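Local coordinates for putative phenazine biosynthesis PhzC/PhzF protein (Clostridium difficile, PDB 4DUN) that probably acts as an isomerase of the PhzF family, whose members share the fold of the diaminopimelate epimerase clan, at residues P201-G204 with S205-C208; S153-E156 with V157-K161; Q37-A40 with E41-L45; Y164-L167 with R168-T171. All coordinates share one frame; numbering follows the deposited sequence. Where two conformers were deposited one is given.

Contact 1: P201-G204 with S205-C208. With SO4 (sulfate ion), chain B.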
loop_
_atom_site.group_PDB
_atom_site.type_symbol
_atom_site.label_atom_id
_atom_site.label_comp_id
_atom_site.label_asym_id
_atom_site.label_seq_id
_atom_site.Cartn_x
_atom_site.Cartn_y
_atom_site.Cartn_z
ATOM N N PRO A 201 8.596 -8.778 5.641
ATOM C CA PRO A 201 8.885 -8.293 7.006
ATOM C C PRO A 201 9.146 -9.431 8.009
ATOM O O PRO A 201 10.133 -9.376 8.740
ATOM C CB PRO A 201 7.627 -7.492 7.364
ATOM C CG PRO A 201 7.123 -7.009 6.011
ATOM C CD PRO A 201 7.317 -8.232 5.145
ATOM N N VAL A 202 8.265 -10.439 8.060
ATOM C CA VAL A 202 8.395 -11.603 8.957
ATOM C C VAL A 202 7.824 -12.810 8.232
ATOM O O VAL A 202 6.712 -12.734 7.702
ATOM C CB VAL A 202 7.745 -11.470 10.374
ATOM C CG1 VAL A 202 8.337 -12.510 11.328
ATOM C CG2 VAL A 202 7.916 -10.074 10.963
ATOM N N THR A 203 8.575 -13.912 8.215
ATOM C CA THR A 203 8.158 -15.127 7.522
ATOM C C THR A 203 8.092 -16.302 8.495
ATOM O O THR A 203 9.116 -16.713 9.034
ATOM C CB THR A 203 9.156 -15.436 6.376
ATOM O OG1 THR A 203 9.482 -14.239 5.662
ATOM C CG2 THR A 203 8.639 -16.535 5.408
ATOM N N GLY A 204 6.901 -16.844 8.704
ATOM C CA GLY A 204 6.778 -18.005 9.579
ATOM C C GLY A 204 7.307 -19.289 8.960
ATOM O O GLY A 204 8.056 -20.024 9.604
ATOM N N SER A 205 6.953 -19.562 7.698
ATOM C CA SER A 205 7.252 -20.849 7.028
ATOM C C SER A 205 8.751 -21.114 6.774
ATOM O O SER A 205 9.143 -22.282 6.734
ATOM C CB SER A 205 6.472 -20.995 5.728
ATOM O OG SER A 205 6.734 -19.942 4.817
ATOM N N SER A 206 9.588 -20.069 6.637
ATOM C CA SER A 206 11.046 -20.255 6.530
ATOM C C SER A 206 11.584 -20.948 7.808
ATOM O O SER A 206 12.574 -21.683 7.751
ATOM C CB SER A 206 11.726 -18.901 6.358
ATOM O OG SER A 206 11.393 -18.060 7.457
ATOM N N HIS A 207 10.892 -20.744 8.952
ATOM C CA HIS A 207 11.315 -21.325 10.224
ATOM C C HIS A 207 11.077 -22.853 10.253
ATOM O O HIS A 207 11.689 -23.530 11.078
ATOM C CB HIS A 207 10.717 -20.566 11.425
ATOM C CG HIS A 207 11.311 -19.187 11.526
ATOM N ND1 HIS A 207 10.864 -18.159 10.725
ATOM C CD2 HIS A 207 12.404 -18.760 12.209
ATOM C CE1 HIS A 207 11.658 -17.125 10.980
ATOM N NE2 HIS A 207 12.580 -17.433 11.890
ATOM N N CYS A 208 10.321 -23.418 9.271
ATOM C CA CYS A 208 10.227 -24.881 9.099
ATOM C C CYS A 208 11.607 -25.472 8.820
ATOM O O CYS A 208 11.874 -26.600 9.216
ATOM C CB CYS A 208 9.264 -25.230 7.974
ATOM S SG CYS A 208 7.560 -24.796 8.348
HETATM S S SO4 B . 4.177 -17.809 6.654
HETATM O O1 SO4 B . 3.167 -17.602 5.628
HETATM O O2 SO4 B . 3.914 -19.035 7.439
HETATM O O3 SO4 B . 5.434 -17.933 5.982
HETATM O O4 SO4 B . 4.160 -16.677 7.566
#
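Ser205 and Gly204 hold a sulfate ion by hydrogen bonds, with Thr203 CG2 in van der Waals contact, 3.5 Å from SO4 O3. Ser205 N points almost straight at SO4 O3 (2.8 Å, N-H...O angle 166°), and Ser205 OG reaches the same oxygen at 2.7 Å. Chi1 of 58° sets OG between the backbone N and the carbonyl carbon, on the side of the ion. One step earlier Gly204 N binds SO4 O4, so two successive amides and a hydroxyl grip the anion. Next comes Ser206, whose OG sits 3.6 Å from Thr203 CB and makes at most a weak bond to Thr203 O. His207 ND1 donates to the same Thr203 O at 2.8 Å, a short bond that lies near the C=O line but is clearly bent at the hydrogen (132°); the oxygen lies in the ring plane at the imidazole edge. His207 N also closes a type I turn on Gly204 O (3.0 Å), approaching from above the carbonyl plane. Cys208 continues the winding, its N bonding to Ser205 O at 3.0 Å. The sulfate probably came from the crystallisation liquor, but its place is consistent with an anion pocket near the predicted active-site Glu47, as in relatives that hold substrate carboxylates at helix N termini. Gly73 N, at the start of helix 73-87, binds the same ion, and Arg145 bonds Ser205 OG. The turn thus leads from strand 198-200 into helix 207-218, with Thr203 and Ser206 against Tyr191 of strand 187-193 and His207 packed on strands 222-227 and 233-239.

Contact 2: S153-E156 with V157-K161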
loop_
_atom_site.group_PDB
_atom_site.type_symbol
_atom_site.label_atom_id
_atom_site.label_comp_id
_atom_site.label_asym_id
_atom_site.label_seq_id
_atom_site.Cartn_x
_atom_site.Cartn_y
_atom_site.Cartn_z
ATOM N N SER A 153 28.015 -13.784 9.692
ATOM C CA SER A 153 27.668 -12.977 10.879
ATOM C C SER A 153 26.316 -12.295 10.724
ATOM O O SER A 153 25.835 -12.136 9.614
ATOM C CB SER A 153 28.723 -11.891 11.113
ATOM O OG SER A 153 28.659 -10.879 10.115
ATOM N N GLU A 154 25.764 -11.794 11.835
ATOM C CA GLU A 154 24.552 -10.992 11.824
ATOM C C GLU A 154 24.815 -9.712 11.006
ATOM O O GLU A 154 23.963 -9.323 10.203
ATOM C CB GLU A 154 24.132 -10.664 13.266
ATOM C CG GLU A 154 22.940 -9.731 13.332
ATOM C CD GLU A 154 22.396 -9.505 14.723
ATOM O OE1 GLU A 154 22.508 -8.366 15.221
ATOM O OE2 GLU A 154 21.826 -10.453 15.304
ATOM N N GLN A 155 26.031 -9.117 11.137
ATOM C CA GLN A 155 26.413 -7.928 10.381
ATOM C C GLN A 155 26.281 -8.173 8.868
ATOM O O GLN A 155 25.754 -7.308 8.170
ATOM C CB GLN A 155 27.847 -7.462 10.720
ATOM C CG GLN A 155 28.126 -6.029 10.250
ATOM C CD GLN A 155 27.129 -5.036 10.819
ATOM O OE1 GLN A 155 26.970 -4.915 12.037
ATOM N NE2 GLN A 155 26.395 -4.348 9.950
ATOM N N GLU A 156 26.713 -9.347 8.377
ATOM C CA GLU A 156 26.619 -9.659 6.941
ATOM C C GLU A 156 25.147 -9.765 6.492
ATOM O O GLU A 156 24.807 -9.285 5.400
ATOM C CB GLU A 156 27.385 -10.938 6.591
ATOM C CG GLU A 156 28.884 -10.724 6.494
ATOM C CD GLU A 156 29.658 -11.882 5.896
ATOM O OE1 GLU A 156 29.042 -12.936 5.611
ATOM O OE2 GLU A 156 30.880 -11.722 5.679
ATOM N N VAL A 157 24.273 -10.282 7.373
ATOM C CA VAL A 157 22.822 -10.372 7.121
ATOM C C VAL A 157 22.264 -8.941 7.008
ATOM O O VAL A 157 21.585 -8.635 6.034
ATOM C CB VAL A 157 22.096 -11.237 8.189
ATOM C CG1 VAL A 157 20.568 -11.121 8.081
ATOM C CG2 VAL A 157 22.527 -12.701 8.063
ATOM N N ILE A 158 22.604 -8.062 7.961
ATOM C CA ILE A 158 22.180 -6.649 7.951
ATOM C C ILE A 158 22.692 -5.939 6.668
ATOM O O ILE A 158 21.940 -5.182 6.058
ATOM C CB ILE A 158 22.672 -5.920 9.243
ATOM C CG1 ILE A 158 22.032 -6.532 10.519
ATOM C CG2 ILE A 158 22.429 -4.387 9.183
ATOM C CD1 ILE A 158 22.752 -6.165 11.828
ATOM N N ASN A 159 23.966 -6.172 6.280
ATOM C CA ASN A 159 24.605 -5.502 5.133
ATOM C C ASN A 159 24.040 -5.863 3.767
ATOM O O ASN A 159 24.170 -5.072 2.826
ATOM C CB ASN A 159 26.107 -5.810 5.111
ATOM C CG ASN A 159 26.877 -5.138 6.218
ATOM O OD1 ASN A 159 26.351 -4.299 6.956
ATOM N ND2 ASN A 159 28.148 -5.494 6.358
ATOM N N TYR A 160 23.460 -7.055 3.644
ATOM C CA TYR A 160 22.973 -7.539 2.360
ATOM C C TYR A 160 21.933 -6.602 1.746
ATOM O O TYR A 160 21.038 -6.128 2.434
ATOM C CB TYR A 160 22.395 -8.940 2.540
ATOM C CG TYR A 160 22.071 -9.654 1.249
ATOM C CD1 TYR A 160 20.790 -9.599 0.700
ATOM C CD2 TYR A 160 23.016 -10.463 0.623
ATOM C CE1 TYR A 160 20.484 -10.264 -0.488
ATOM C CE2 TYR A 160 22.706 -11.172 -0.536
ATOM C CZ TYR A 160 21.436 -11.072 -1.087
ATOM O OH TYR A 160 21.125 -11.778 -2.219
ATOM N N LYS A 161 22.092 -6.324 0.443
ATOM C CA LYS A 161 21.197 -5.482 -0.332
ATOM C C LYS A 161 20.772 -6.297 -1.529
ATOM O O LYS A 161 21.614 -6.659 -2.367
ATOM C CB LYS A 161 21.851 -4.136 -0.735
ATOM C CG LYS A 161 22.405 -3.314 0.430
ATOM C CD LYS A 161 21.320 -2.706 1.323
ATOM C CE LYS A 161 21.896 -2.024 2.546
ATOM N NZ LYS A 161 22.236 -2.996 3.623
#
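Glu154 O and Gln155 O accept Ile158 N (2.9 Å) and Asn159 N (2.8 Å) respectively in regular i to i+4 helical bonds, with weaker ones before and after them at the two ends of this short helix. Ser153 is the N-cap, its OG accepting Glu156 N at 3.0 Å. Gln155 meets Asn159, one turn further along, amide to amide. A bend at chi2 (56°) swings the Gln155 amide along the helix, and NE2 donates to Asn159 OD1 at 3.0 Å. The bond lies in the plane of the Gln155 amide but reaches OD1 from above the Asn159 carbonyl plane, the two amides being turned 45° apart. Glu154 lays its CG 3.9 Å from Ile158 CD1, while its carboxylate goes on to Ser183. At the far end Lys161 curls back, NZ forming a weak bond to Asn159 O (2.9 Å). Val157 faces the protein instead, against Ile178 and Ala180 of strand 176-181. The chemistry is therefore split: an exposed amide pair spans one turn, apolar packing seats the helix, and the acid at Glu154 and the lysine at Lys161 would suit the helix dipole at their respective ends.

Contact 3: Q37-A40 with E41-L45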
loop_
_atom_site.group_PDB
_atom_site.type_symbol
_atom_site.label_atom_id
_atom_site.label_comp_id
_atom_site.label_asym_id
_atom_site.label_seq_id
_atom_site.Cartn_x
_atom_site.Cartn_y
_atom_site.Cartn_z
ATOM N N GLN A 37 -11.663 -8.974 -3.026
ATOM C CA GLN A 37 -10.510 -8.493 -3.781
ATOM C C GLN A 37 -10.482 -6.961 -3.825
ATOM O O GLN A 37 -9.409 -6.371 -3.628
ATOM C CB GLN A 37 -10.493 -9.061 -5.224
ATOM C CG GLN A 37 -9.222 -8.660 -6.000
ATOM C CD GLN A 37 -7.974 -9.181 -5.330
ATOM O OE1 GLN A 37 -7.644 -10.354 -5.451
ATOM N NE2 GLN A 37 -7.262 -8.325 -4.590
ATOM N N LYS A 38 -11.642 -6.311 -4.099
ATOM C CA LYS A 38 -11.702 -4.831 -4.157
ATOM C C LYS A 38 -11.302 -4.224 -2.830
ATOM O O LYS A 38 -10.560 -3.227 -2.805
ATOM C CB LYS A 38 -13.101 -4.321 -4.563
ATOM C CG LYS A 38 -13.496 -4.571 -6.041
ATOM C CD LYS A 38 -12.412 -4.209 -7.073
ATOM C CE LYS A 38 -12.395 -2.756 -7.474
ATOM N NZ LYS A 38 -11.293 -2.472 -8.429
ATOM N N ILE A 39 -11.768 -4.840 -1.726
ATOM C CA ILE A 39 -11.446 -4.390 -0.361
ATOM C C ILE A 39 -9.943 -4.517 -0.112
ATOM O O ILE A 39 -9.343 -3.570 0.408
ATOM C CB ILE A 39 -12.281 -5.124 0.731
ATOM C CG1 ILE A 39 -13.760 -4.659 0.654
ATOM C CG2 ILE A 39 -11.688 -4.901 2.172
ATOM C CD1 ILE A 39 -14.783 -5.663 1.308
ATOM N N ALA A 40 -9.333 -5.649 -0.511
ATOM C CA ALA A 40 -7.881 -5.869 -0.325
ATOM C C ALA A 40 -7.065 -4.850 -1.147
ATOM O O ALA A 40 -6.052 -4.350 -0.654
ATOM C CB ALA A 40 -7.506 -7.296 -0.701
ATOM N N GLU A 41 -7.529 -4.527 -2.361
ATOM C CA GLU A 41 -6.895 -3.548 -3.239
ATOM C C GLU A 41 -6.998 -2.131 -2.633
ATOM O O GLU A 41 -6.038 -1.354 -2.722
ATOM C CB GLU A 41 -7.549 -3.609 -4.627
ATOM C CG GLU A 41 -6.800 -2.835 -5.697
ATOM C CD GLU A 41 -7.474 -2.785 -7.054
ATOM O OE1 GLU A 41 -8.378 -3.612 -7.323
ATOM O OE2 GLU A 41 -7.088 -1.904 -7.857
ATOM N N GLU A 42 -8.155 -1.810 -2.021
ATOM C CA GLU A 42 -8.428 -0.518 -1.377
ATOM C C GLU A 42 -7.531 -0.332 -0.136
ATOM O O GLU A 42 -6.936 0.738 0.042
ATOM C CB GLU A 42 -9.924 -0.401 -1.015
ATOM C CG GLU A 42 -10.307 0.948 -0.411
ATOM C CD GLU A 42 -10.409 2.143 -1.335
ATOM O OE1 GLU A 42 -10.272 1.977 -2.568
ATOM O OE2 GLU A 42 -10.673 3.250 -0.811
ATOM N N ASN A 43 -7.395 -1.383 0.684
ATOM C CA ASN A 43 -6.523 -1.342 1.852
ATOM C C ASN A 43 -5.046 -1.160 1.461
ATOM O O ASN A 43 -4.306 -0.440 2.148
ATOM C CB ASN A 43 -6.686 -2.615 2.667
ATOM C CG ASN A 43 -7.986 -2.643 3.416
ATOM O OD1 ASN A 43 -8.523 -1.609 3.811
ATOM N ND2 ASN A 43 -8.490 -3.846 3.686
ATOM N N ASN A 44 -4.631 -1.809 0.356
ATOM C CA ASN A 44 -3.259 -1.802 -0.158
ATOM C C ASN A 44 -2.240 -2.345 0.870
ATOM O O ASN A 44 -1.043 -2.051 0.789
ATOM C CB ASN A 44 -2.829 -0.407 -0.651
ATOM C CG ASN A 44 -1.711 -0.507 -1.656
ATOM O OD1 ASN A 44 -1.693 -1.428 -2.495
ATOM N ND2 ASN A 44 -0.713 0.364 -1.528
ATOM N N LEU A 45 -2.719 -3.154 1.826
ATOM C CA LEU A 45 -1.832 -3.802 2.775
ATOM C C LEU A 45 -1.329 -5.120 2.135
ATOM O O LEU A 45 -1.982 -5.629 1.225
ATOM C CB LEU A 45 -2.532 -4.019 4.134
ATOM C CG LEU A 45 -2.808 -2.739 4.930
ATOM C CD1 LEU A 45 -3.675 -3.028 6.155
ATOM C CD2 LEU A 45 -1.494 -2.040 5.336
HETATM O O HOH W 1 -4.746 -5.434 1.438
#
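Asn43 runs beside Ile39, one turn back in the helix, both side chains pointing the same way. Its CB lies 3.6 Å from Ile39 O, the carbonyl that accepts Asn43 N (2.9 Å). With CG beside the backbone N (chi1 -73°), the amide stays over this carbonyl, CG being 3.4 Å from the oxygen. At the tip ND2 brushes Ile39 CG2 at 3.7 Å and donates a hydrogen bond to Thr48 OG1, in the strand that follows. Lys38 and Glu41 lie alongside each other, NZ to OE1 3.3 Å, a weak and doubtful salt bridge, since Glu41 has two conformers. Beyond them Ala40 O is gripped twice, by Asn44 N (3.1 Å) and by a water (2.7 Å) that also donates to Leu45 O, while Asn44 takes a positive phi and turns the chain away. Glu42 forms a salt bridge with Arg231 of the second subunit, and Asn44 bonds through its O to Asn44 of that subunit, so this helix end belongs to the dimer interface. The arrangement is the C-terminal end of helix 33-43, the helix that connects the parallel strands 20-27 and 47-54, the second of which opens with Glu47, the predicted active-site residue.

Contact 4: Y164-L167 with R168-T171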
loop_
_atom_site.group_PDB
_atom_site.type_symbol
_atom_site.label_atom_id
_atom_site.label_comp_id
_atom_site.label_asym_id
_atom_site.label_seq_id
_atom_site.Cartn_x
_atom_site.Cartn_y
_atom_site.Cartn_z
ATOM N N TYR A 164 16.944 -7.755 -7.001
ATOM C CA TYR A 164 15.816 -8.632 -7.350
ATOM C C TYR A 164 15.860 -9.170 -8.771
ATOM O O TYR A 164 15.415 -10.301 -8.970
ATOM C CB TYR A 164 14.461 -7.984 -7.069
ATOM C CG TYR A 164 14.241 -7.730 -5.597
ATOM C CD1 TYR A 164 14.120 -8.789 -4.697
ATOM C CD2 TYR A 164 14.236 -6.436 -5.087
ATOM C CE1 TYR A 164 13.938 -8.562 -3.333
ATOM C CE2 TYR A 164 14.056 -6.196 -3.726
ATOM C CZ TYR A 164 13.901 -7.262 -2.854
ATOM O OH TYR A 164 13.746 -7.028 -1.511
ATOM N N ALA A 165 16.436 -8.415 -9.727
ATOM C CA ALA A 165 16.569 -8.849 -11.124
ATOM C C ALA A 165 17.420 -10.123 -11.200
ATOM O O ALA A 165 17.042 -11.069 -11.891
ATOM C CB ALA A 165 17.185 -7.742 -11.974
ATOM N N GLN A 166 18.525 -10.159 -10.441
ATOM C CA GLN A 166 19.424 -11.310 -10.378
ATOM C C GLN A 166 18.772 -12.479 -9.616
ATOM O O GLN A 166 18.825 -13.613 -10.091
ATOM C CB GLN A 166 20.772 -10.923 -9.738
ATOM C CG GLN A 166 21.629 -9.976 -10.589
ATOM C CD GLN A 166 22.239 -10.661 -11.787
ATOM O OE1 GLN A 166 21.575 -10.896 -12.803
ATOM N NE2 GLN A 166 23.523 -10.980 -11.701
ATOM N N LEU A 167 18.124 -12.194 -8.467
ATOM C CA LEU A 167 17.464 -13.212 -7.646
ATOM C C LEU A 167 16.287 -13.878 -8.389
ATOM O O LEU A 167 16.065 -15.075 -8.208
ATOM C CB LEU A 167 17.009 -12.627 -6.296
ATOM C CG LEU A 167 18.125 -12.126 -5.342
ATOM C CD1 LEU A 167 17.519 -11.542 -4.071
ATOM C CD2 LEU A 167 19.139 -13.232 -5.009
ATOM N N ARG A 168 15.589 -13.141 -9.276
ATOM C CA ARG A 168 14.493 -13.706 -10.072
ATOM C C ARG A 168 14.978 -14.828 -11.012
ATOM O O ARG A 168 14.174 -15.667 -11.422
ATOM C CB ARG A 168 13.804 -12.616 -10.895
ATOM C CG ARG A 168 12.686 -11.934 -10.150
ATOM C CD ARG A 168 11.822 -11.065 -11.050
ATOM N NE ARG A 168 12.529 -9.890 -11.562
ATOM C CZ ARG A 168 12.671 -8.737 -10.911
ATOM N NH1 ARG A 168 12.191 -8.598 -9.682
ATOM N NH2 ARG A 168 13.295 -7.717 -11.484
ATOM N N LYS A 169 16.283 -14.838 -11.348
ATOM C CA LYS A 169 16.890 -15.832 -12.236
ATOM C C LYS A 169 17.141 -17.171 -11.510
ATOM O O LYS A 169 17.413 -18.170 -12.182
ATOM C CB LYS A 169 18.186 -15.291 -12.872
ATOM C CG LYS A 169 17.943 -14.160 -13.870
ATOM C CD LYS A 169 19.246 -13.552 -14.376
ATOM C CE LYS A 169 19.012 -12.260 -15.113
ATOM N NZ LYS A 169 20.292 -11.639 -15.547
ATOM N N LEU A 170 17.004 -17.205 -10.158
ATOM C CA LEU A 170 17.136 -18.423 -9.348
ATOM C C LEU A 170 15.745 -19.084 -9.236
ATOM O O LEU A 170 15.148 -19.135 -8.148
ATOM C CB LEU A 170 17.726 -18.104 -7.950
ATOM C CG LEU A 170 19.135 -17.510 -7.908
ATOM C CD1 LEU A 170 19.350 -16.759 -6.621
ATOM C CD2 LEU A 170 20.208 -18.586 -8.085
ATOM N N THR A 171 15.236 -19.572 -10.389
ATOM C CA THR A 171 13.900 -20.152 -10.588
ATOM C C THR A 171 13.636 -21.471 -9.839
ATOM O O THR A 171 12.475 -21.867 -9.723
ATOM C CB THR A 171 13.637 -20.367 -12.091
ATOM O OG1 THR A 171 14.707 -21.126 -12.667
ATOM C CG2 THR A 171 13.449 -19.050 -12.849
#
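Arg168 folds back over the short helix 164-167 and lays one face of its guanidinium on the backbone of Tyr164 and Ala165. Tyr164 O stands 3.6 Å above the plane of the Arg168 guanidinium, over its centre, and Ala165 N is above the same face, nearer its rim. The bend at chi3 (-68°) brings the group there, with NH1 3.5 Å from Tyr164 CB and NH2 equally near Ala165 CA. Tyr164 O meanwhile accepts Arg168 N at 2.9 Å, and its partial negative charge probably also favours the cation stacked on it. Lys169, with an extended chain, crosses Gln166, and its NZ meets Gln166 OE1 at 3.1 Å, nearly along the C=O axis. A type I turn runs from Leu167 to Leu170, closed by Leu170 N on Leu167 O (3.0 Å), and an inverse gamma turn centred on Leu170 follows. Within the type I turn Leu167 CD2 and Leu170 CD1 touch at 3.9 Å. Further out, Arg168 NH1 makes a salt bridge with Asp197 and a hydrogen bond to Pro194 O, which hold the guanidinium in place over the helix. Both leucines rest on Ile176 of strand 176-181, and Leu170, Gln166 and Lys169 also pack on Leu133 of helix 128-133.

How the contacts relate
From the N terminus the order is contact 3, contact 2, contact 4, contact 1. All four are local, in series, and none nests in or crosses another. Contact 3 ends helix 33-43 ahead of strand 47-54, at the subunit interface. Contact 2 covers helix 154-159 after strand 147-150, and contact 4 leads from helix 164-167 toward strand 176-181; these two touch, Tyr160 OH lying 3.7 Å from Leu167 CD2. Contact 1 leads from strand 198-200 to helix 207-218, its centre about 5 Å from the centre of the chain in space. It lies between the others, whereas the centres of contacts 2 and 3 are about 33 Å apart.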